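Side-chain contacts in nicastrin (Dictyostelium purpureum, PDB 4R12), which probably serves as an essential subunit of gamma-secretase, the intramembrane protease complex that cleaves membrane proteins such as Notch receptors: residues G424-L427 / N428-Y432; A306-A309 / F310-Q313; V254-S257 / S258-K261. All coordinates share one frame; numbering follows the deposited sequence.

Contact 1. Residues G424-L427 / N428-Y432; sequences GSTL and NDIVY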
loop_
_atom_site.group_PDB
_atom_site.type_symbol
_atom_site.label_atom_id
_atom_site.label_comp_id
_atom_site.label_asym_id
_atom_site.label_seq_id
_atom_site.Cartn_x
_atom_site.Cartn_y
_atom_site.Cartn_z
ATOM N N GLY A 424 -18.560 3.229 0.995
ATOM C CA GLY A 424 -18.630 3.489 2.421
ATOM C C GLY A 424 -19.874 2.898 3.080
ATOM O O GLY A 424 -19.841 2.490 4.243
ATOM N N SER A 425 -20.978 2.840 2.344
ATOM C CA SER A 425 -22.216 2.310 2.899
ATOM C C SER A 425 -22.149 0.816 3.265
ATOM O O SER A 425 -23.016 0.317 3.994
ATOM C CB SER A 425 -23.372 2.548 1.920
ATOM O OG SER A 425 -23.176 1.817 0.720
ATOM N N THR A 426 -21.139 0.100 2.774
ATOM C CA THR A 426 -21.000 -1.324 3.120
ATOM C C THR A 426 -20.071 -1.566 4.310
ATOM O O THR A 426 -20.003 -2.684 4.820
ATOM C CB THR A 426 -20.457 -2.181 1.930
ATOM O OG1 THR A 426 -19.139 -1.738 1.570
ATOM C CG2 THR A 426 -21.380 -2.111 0.709
ATOM N N LEU A 427 -19.352 -0.537 4.753
ATOM C CA LEU A 427 -18.301 -0.737 5.744
ATOM C C LEU A 427 -18.807 -1.288 7.092
ATOM O O LEU A 427 -18.232 -2.238 7.628
ATOM C CB LEU A 427 -17.532 0.580 5.965
ATOM C CG LEU A 427 -16.375 0.552 6.950
ATOM C CD1 LEU A 427 -15.370 -0.521 6.580
ATOM C CD2 LEU A 427 -15.705 1.943 6.938
ATOM N N ASN A 428 -19.877 -0.711 7.633
ATOM C CA ASN A 428 -20.408 -1.174 8.917
ATOM C C ASN A 428 -20.764 -2.670 8.890
ATOM O O ASN A 428 -20.364 -3.437 9.773
ATOM C CB ASN A 428 -21.641 -0.358 9.305
ATOM C CG ASN A 428 -21.291 1.056 9.791
ATOM O OD1 ASN A 428 -20.125 1.436 9.874
ATOM N ND2 ASN A 428 -22.319 1.834 10.120
ATOM N N ASP A 429 -21.502 -3.063 7.856
ATOM C CA ASP A 429 -21.873 -4.463 7.646
ATOM C C ASP A 429 -20.653 -5.374 7.555
ATOM O O ASP A 429 -20.612 -6.421 8.207
ATOM C CB ASP A 429 -22.740 -4.604 6.388
ATOM C CG ASP A 429 -24.216 -4.341 6.670
ATOM O OD1 ASP A 429 -24.579 -4.272 7.860
ATOM O OD2 ASP A 429 -25.006 -4.226 5.712
ATOM N N ILE A 430 -19.649 -4.979 6.767
ATOM C CA ILE A 430 -18.459 -5.802 6.628
ATOM C C ILE A 430 -17.708 -5.916 7.969
ATOM O O ILE A 430 -17.279 -7.019 8.351
ATOM C CB ILE A 430 -17.541 -5.249 5.500
ATOM C CG1 ILE A 430 -18.257 -5.409 4.148
ATOM C CG2 ILE A 430 -16.191 -5.971 5.481
ATOM C CD1 ILE A 430 -17.551 -4.731 2.954
ATOM N N VAL A 431 -17.574 -4.802 8.702
ATOM C CA VAL A 431 -16.924 -4.865 10.012
ATOM C C VAL A 431 -17.714 -5.769 10.969
ATOM O O VAL A 431 -17.136 -6.620 11.664
ATOM C CB VAL A 431 -16.758 -3.470 10.646
ATOM C CG1 VAL A 431 -16.163 -3.580 12.056
ATOM C CG2 VAL A 431 -15.863 -2.597 9.759
ATOM N N TYR A 432 -19.028 -5.605 10.991
ATOM C CA TYR A 432 -19.859 -6.449 11.846
ATOM C C TYR A 432 -19.734 -7.925 11.488
ATOM O O TYR A 432 -19.523 -8.782 12.365
ATOM C CB TYR A 432 -21.333 -6.038 11.777
ATOM C CG TYR A 432 -22.184 -6.985 12.599
ATOM C CD1 TYR A 432 -22.159 -6.924 13.988
ATOM C CD2 TYR A 432 -22.962 -7.978 11.993
ATOM C CE1 TYR A 432 -22.914 -7.795 14.767
ATOM C CE2 TYR A 432 -23.719 -8.861 12.769
ATOM C CZ TYR A 432 -23.684 -8.765 14.158
ATOM O OH TYR A 432 -24.411 -9.623 14.953
HETATM O O HOH W 1 -21.149 1.689 6.602
HETATM O O HOH W 2 -23.048 -1.254 6.122
#
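Thr426 and Leu427 each meet the residue four places further on, Ile430 and Val431, through backbone and side chain alike, which marks the contact as the opening turn of helix 427-441. Two direct backbone hydrogen bonds define it: Ile430 N donates to Thr426 O at 3.0 Å and Val431 N to Leu427 O at 2.9 Å. Their N-H...O angles of 164° and 169° are nearly straight, as in a regular alpha-helix.

Water-mediated links precede them. One water donates to Gly424 O and accepts from Asn428 N at 2.9 Å, and a second joins Ser425 O to Asp429 N, the latter also 2.9 Å from it. Residues 424-426 have helical phi and psi, so the helical path begins before the regular bonds do, with each water bridging a carbonyl to the amide four residues on.

The apolar contacts follow the same spacing. Leu427 CD1 touches Val431 CG2 at 3.8 Å, the two side chains meeting at a slant. Ile430 lies alongside Thr426, its CD1 3.7 Å from Thr426 OG1. With CG1 anti to the carbonyl carbon (chi1 -67°), Ile430 is turned back along the helix, which sets CG1 3.3 Å from Thr426 O.

Two polar ends, those of Thr426 and Asp429, are held from outside the segments: Thr426 OG1 bonds to Leu423 O, while the Asp429 carboxylate uses OD1 for Tyr365 OH and OD2 for Thr369 OG1. In the fold this turn is wedged between helices: Thr426, Leu427, Ile430 and Val431 rest on Phe239, Thr243 and Val247 of helix 234-252, and Leu427 also packs on Ile455 and Tyr459 of helix 452-463. Strand 370-374 adds Ile370 against Thr426, Asp429 and Ile430.

Contact 2. Residues A306-A309 / F310-Q313; sequences ADLA and FQTQ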
loop_
_atom_site.group_PDB
_atom_site.type_symbol
_atom_site.label_atom_id
_atom_site.label_comp_id
_atom_site.label_asym_id
_atom_site.label_seq_id
_atom_site.Cartn_x
_atom_site.Cartn_y
_atom_site.Cartn_z
ATOM N N ALA A 306 15.048 -6.314 15.422
ATOM C CA ALA A 306 14.745 -5.384 16.500
ATOM C C ALA A 306 13.744 -5.951 17.516
ATOM O O ALA A 306 13.519 -5.356 18.570
ATOM C CB ALA A 306 14.221 -4.081 15.913
ATOM N N ASP A 307 13.147 -7.096 17.203
ATOM C CA ASP A 307 12.080 -7.652 18.041
ATOM C C ASP A 307 11.952 -9.156 17.797
ATOM O O ASP A 307 11.699 -9.588 16.671
ATOM C CB ASP A 307 10.755 -6.933 17.746
ATOM C CG ASP A 307 9.679 -7.204 18.791
ATOM O OD1 ASP A 307 9.773 -8.212 19.524
ATOM O OD2 ASP A 307 8.724 -6.399 18.864
ATOM N N LEU A 308 12.122 -9.954 18.851
ATOM C CA LEU A 308 12.167 -11.410 18.702
ATOM C C LEU A 308 10.863 -12.112 19.106
ATOM O O LEU A 308 10.833 -13.335 19.230
ATOM C CB LEU A 308 13.334 -11.984 19.518
ATOM C CG LEU A 308 14.740 -11.676 18.996
ATOM C CD1 LEU A 308 15.805 -12.148 19.975
ATOM C CD2 LEU A 308 14.946 -12.311 17.633
ATOM N N ALA A 309 9.790 -11.344 19.292
ATOM C CA ALA A 309 8.518 -11.918 19.719
ATOM C C ALA A 309 8.048 -13.009 18.766
ATOM O O ALA A 309 7.500 -14.026 19.195
ATOM C CB ALA A 309 7.455 -10.833 19.840
ATOM N N PHE A 310 8.277 -12.801 17.473
ATOM C CA PHE A 310 7.870 -13.774 16.461
ATOM C C PHE A 310 8.499 -15.141 16.725
ATOM O O PHE A 310 7.868 -16.176 16.525
ATOM C CB PHE A 310 8.236 -13.291 15.042
ATOM C CG PHE A 310 9.715 -13.332 14.738
ATOM C CD1 PHE A 310 10.301 -14.470 14.200
ATOM C CD2 PHE A 310 10.519 -12.225 14.983
ATOM C CE1 PHE A 310 11.664 -14.511 13.926
ATOM C CE2 PHE A 310 11.876 -12.251 14.707
ATOM C CZ PHE A 310 12.451 -13.395 14.176
ATOM N N GLN A 311 9.750 -15.138 17.170
ATOM C CA GLN A 311 10.460 -16.391 17.416
ATOM C C GLN A 311 9.967 -17.010 18.708
ATOM O O GLN A 311 9.771 -18.219 18.801
ATOM C CB GLN A 311 11.972 -16.167 17.487
ATOM C CG GLN A 311 12.767 -17.458 17.684
ATOM C CD GLN A 311 14.245 -17.208 17.914
ATOM O OE1 GLN A 311 14.629 -16.440 18.803
ATOM N NE2 GLN A 311 15.084 -17.853 17.114
ATOM N N THR A 312 9.761 -16.156 19.703
ATOM C CA THR A 312 9.316 -16.583 21.017
ATOM C C THR A 312 7.910 -17.188 21.010
ATOM O O THR A 312 7.645 -18.168 21.704
ATOM C CB THR A 312 9.346 -15.391 22.004
ATOM O OG1 THR A 312 10.660 -14.818 22.028
ATOM C CG2 THR A 312 8.959 -15.831 23.406
ATOM N N GLN A 313 7.013 -16.620 20.210
ATOM C CA GLN A 313 5.591 -16.915 20.355
ATOM C C GLN A 313 4.905 -17.606 19.183
ATOM O O GLN A 313 3.857 -18.246 19.364
ATOM C CB GLN A 313 4.823 -15.620 20.630
ATOM C CG GLN A 313 5.277 -14.857 21.851
ATOM C CD GLN A 313 4.390 -13.662 22.118
ATOM O OE1 GLN A 313 3.165 -13.785 22.140
ATOM N NE2 GLN A 313 5.001 -12.496 22.309
HETATM O O HOH W 3 8.607 -9.824 16.810
#
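Phe310 folds its ring back against the residues that lead into helix 309-313, and this is the dense part of the contact. Its CG sits between the backbone N and the carbonyl carbon (chi1 72°), which swings the ring toward the N-terminal side. Asp307 O lies at the ring edge, near its plane, 3.3 Å from Phe310 CE2. Leu308 CD2 approaches the same CE2 at 4.2 Å, and Gln311 CB stands 3.9 Å above one ring face, displaced toward the rim. A water in the plane of the ring, at its edge, accepts from Phe310 N at 3.1 Å and gives a weak bond to Asp307 O. Phe288 and His546 each add an edge-to-face pair, and Phe281 and Asp284 of helix 276-287 also touch the ring.

Backbone atoms tighten the turn. Leu308, the N-cap residue, offers its O to two amides: Gln311 N at 2.9 Å, well above the carbonyl plane, and Thr312 N at 3.1 Å, in a much straighter bond (163° at the hydrogen). Gln313 N donates to Ala309 O at 2.8 Å. At the helix start, Ala309 N donates to Asp307 OD1 at 3.1 Å, meeting the carboxylate from above its plane and closing an Asx turn.

The other side is looser, with Thr312 exposed to solvent. An alanine in place of Phe310 is likely to open a gap beside Asp307 O and Leu308 CD2 and to leave Phe288 and His546 without their ring partner.

The helix start combines polar turn bonds with a buried aromatic ring. Asp307 shares its carboxylate between the turn and His544 ND1, and Gln313 OE1 accepts from Ile208 N and Asn542 ND2; the short helix is fastened to distant parts of the chain by side-chain hydrogen bonds and packing.

Contact 3. Residues V254-S257 / S258-K261; sequences VDRS and SWNK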
loop_
_atom_site.group_PDB
_atom_site.type_symbol
_atom_site.label_atom_id
_atom_site.label_comp_id
_atom_site.label_asym_id
_atom_site.label_seq_id
_atom_site.Cartn_x
_atom_site.Cartn_y
_atom_site.Cartn_z
ATOM N N VAL A 254 -15.095 -6.934 23.365
ATOM C CA VAL A 254 -15.848 -8.140 23.735
ATOM C C VAL A 254 -15.097 -8.998 24.744
ATOM O O VAL A 254 -13.889 -8.874 24.900
ATOM C CB VAL A 254 -16.197 -9.028 22.516
ATOM C CG1 VAL A 254 -16.883 -8.212 21.441
ATOM C CG2 VAL A 254 -14.964 -9.724 21.978
ATOM N N ASP A 255 -15.829 -9.882 25.416
ATOM C CA ASP A 255 -15.235 -10.836 26.345
ATOM C C ASP A 255 -14.662 -12.018 25.566
ATOM O O ASP A 255 -15.397 -12.907 25.126
ATOM C CB ASP A 255 -16.280 -11.303 27.377
ATOM C CG ASP A 255 -15.732 -12.325 28.366
ATOM O OD1 ASP A 255 -14.533 -12.673 28.302
ATOM O OD2 ASP A 255 -16.520 -12.784 29.227
ATOM N N ARG A 256 -13.343 -12.036 25.427
ATOM C CA ARG A 256 -12.672 -13.055 24.627
ATOM C C ARG A 256 -12.240 -14.261 25.462
ATOM O O ARG A 256 -11.477 -15.102 24.988
ATOM C CB ARG A 256 -11.454 -12.444 23.916
ATOM C CG ARG A 256 -11.775 -11.225 23.061
ATOM C CD ARG A 256 -10.509 -10.630 22.408
ATOM N NE ARG A 256 -9.530 -10.207 23.407
ATOM C CZ ARG A 256 -9.559 -9.027 24.018
ATOM N NH1 ARG A 256 -10.506 -8.152 23.721
ATOM N NH2 ARG A 256 -8.645 -8.722 24.928
ATOM N N SER A 257 -12.735 -14.362 26.697
ATOM C CA SER A 257 -12.320 -15.465 27.571
ATOM C C SER A 257 -12.794 -16.826 27.042
ATOM O O SER A 257 -12.235 -17.858 27.394
ATOM C CB SER A 257 -12.819 -15.252 29.008
ATOM O OG SER A 257 -14.228 -15.167 29.070
ATOM N N SER A 258 -13.797 -16.823 26.172
ATOM C CA SER A 258 -14.316 -18.075 25.613
ATOM C C SER A 258 -13.496 -18.611 24.433
ATOM O O SER A 258 -13.690 -19.747 24.011
ATOM C CB SER A 258 -15.767 -17.892 25.173
ATOM O OG SER A 258 -15.906 -16.736 24.362
ATOM N N TRP A 259 -12.591 -17.801 23.894
ATOM C CA TRP A 259 -11.821 -18.210 22.720
ATOM C C TRP A 259 -10.871 -19.370 23.037
ATOM O O TRP A 259 -10.095 -19.303 23.988
ATOM C CB TRP A 259 -11.018 -17.031 22.160
ATOM C CG TRP A 259 -11.850 -15.923 21.567
ATOM C CD1 TRP A 259 -13.204 -15.791 21.621
ATOM C CD2 TRP A 259 -11.368 -14.800 20.820
ATOM N NE1 TRP A 259 -13.597 -14.652 20.954
ATOM C CE2 TRP A 259 -12.484 -14.025 20.458
ATOM C CE3 TRP A 259 -10.096 -14.371 20.431
ATOM C CZ2 TRP A 259 -12.372 -12.849 19.722
ATOM C CZ3 TRP A 259 -9.984 -13.209 19.702
ATOM C CH2 TRP A 259 -11.118 -12.459 19.354
ATOM N N ASN A 260 -10.937 -20.434 22.245
ATOM C CA ASN A 260 -10.054 -21.573 22.470
ATOM C C ASN A 260 -8.920 -21.595 21.452
ATOM O O ASN A 260 -8.091 -22.497 21.450
ATOM C CB ASN A 260 -10.848 -22.887 22.445
ATOM C CG ASN A 260 -11.508 -23.160 21.103
ATOM O OD1 ASN A 260 -11.748 -22.251 20.318
ATOM N ND2 ASN A 260 -11.809 -24.427 20.841
ATOM N N LYS A 261 -8.880 -20.576 20.598
ATOM C CA LYS A 261 -7.785 -20.411 19.648
ATOM C C LYS A 261 -7.196 -19.016 19.762
ATOM O O LYS A 261 -7.869 -18.086 20.202
ATOM C CB LYS A 261 -8.262 -20.663 18.221
ATOM C CG LYS A 261 -8.744 -22.109 17.970
ATOM C CD LYS A 261 -8.919 -22.380 16.487
ATOM C CE LYS A 261 -9.458 -23.785 16.236
ATOM N NZ LYS A 261 -9.640 -24.000 14.777
HETATM O O HOH W 4 -9.293 -17.346 25.697
#
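Arg256 lays its aliphatic chain across one face of the Trp259 indole. Between the side chains the closest approach is Arg256 CD to Trp259 CH2, 3.6 Å, and CD stands 3.9 Å from the centroid of the six-membered ring, 21° off its normal, a CH-pi contact over the face. Arg256 CG follows at 3.8 Å from Trp259 CZ2, while CB lies above the middle of the indole. The guanidinium does not lie flat on the ring: the two planes are 69° apart.

A backbone turn brings the two residues together. Trp259 N donates to Arg256 O at 3.1 Å, coming from above the carbonyl plane. Upstream, Asp255 OD1 grips Ser257 twice, from N at 2.9 Å and from OG at 2.6 Å, both from the same face of the carboxylate. The bond from N makes an Asx turn; for the bond from OG, the hydroxyl is placed between backbone N and carbonyl carbon (chi1 60°).

Further out, Trp259 NE1 donates to Asp439 OD1, fixing the rotation of the indole, and Arg256 NH1 bonds to Leu251 O while its charge makes a cation-pi contact with Phe204.

The chemistry therefore divides Arg256 in two: methylenes shield a buried tryptophan face, and the charged end, bonded to a carbonyl near the C-terminal end of helix 234-252, would probably be favoured there by the helix dipole.

In the fold
From the N terminus the order is contact 3, contact 2, contact 1, in series, without nesting or crossing, all in the nicastrin large lobe. Contact 3 turns the chain between helix 234-252 and strand 262-268; contact 2 ends the loop that follows strand 292-293 and starts helix 309-313; contact 1 starts helix 427-441. Contacts 1 and 3, about 9 Å apart at their nearest atoms, share two elements: helix 234-252 packs on contact 1 and ends beside contact 3, while helix 427-441 begins in contact 1 and reaches contact 3 through Asp439. Contact 2, whose nearest atoms are about 11 Å from those of contact 3, instead joins helix 276-287 to strand 542-548.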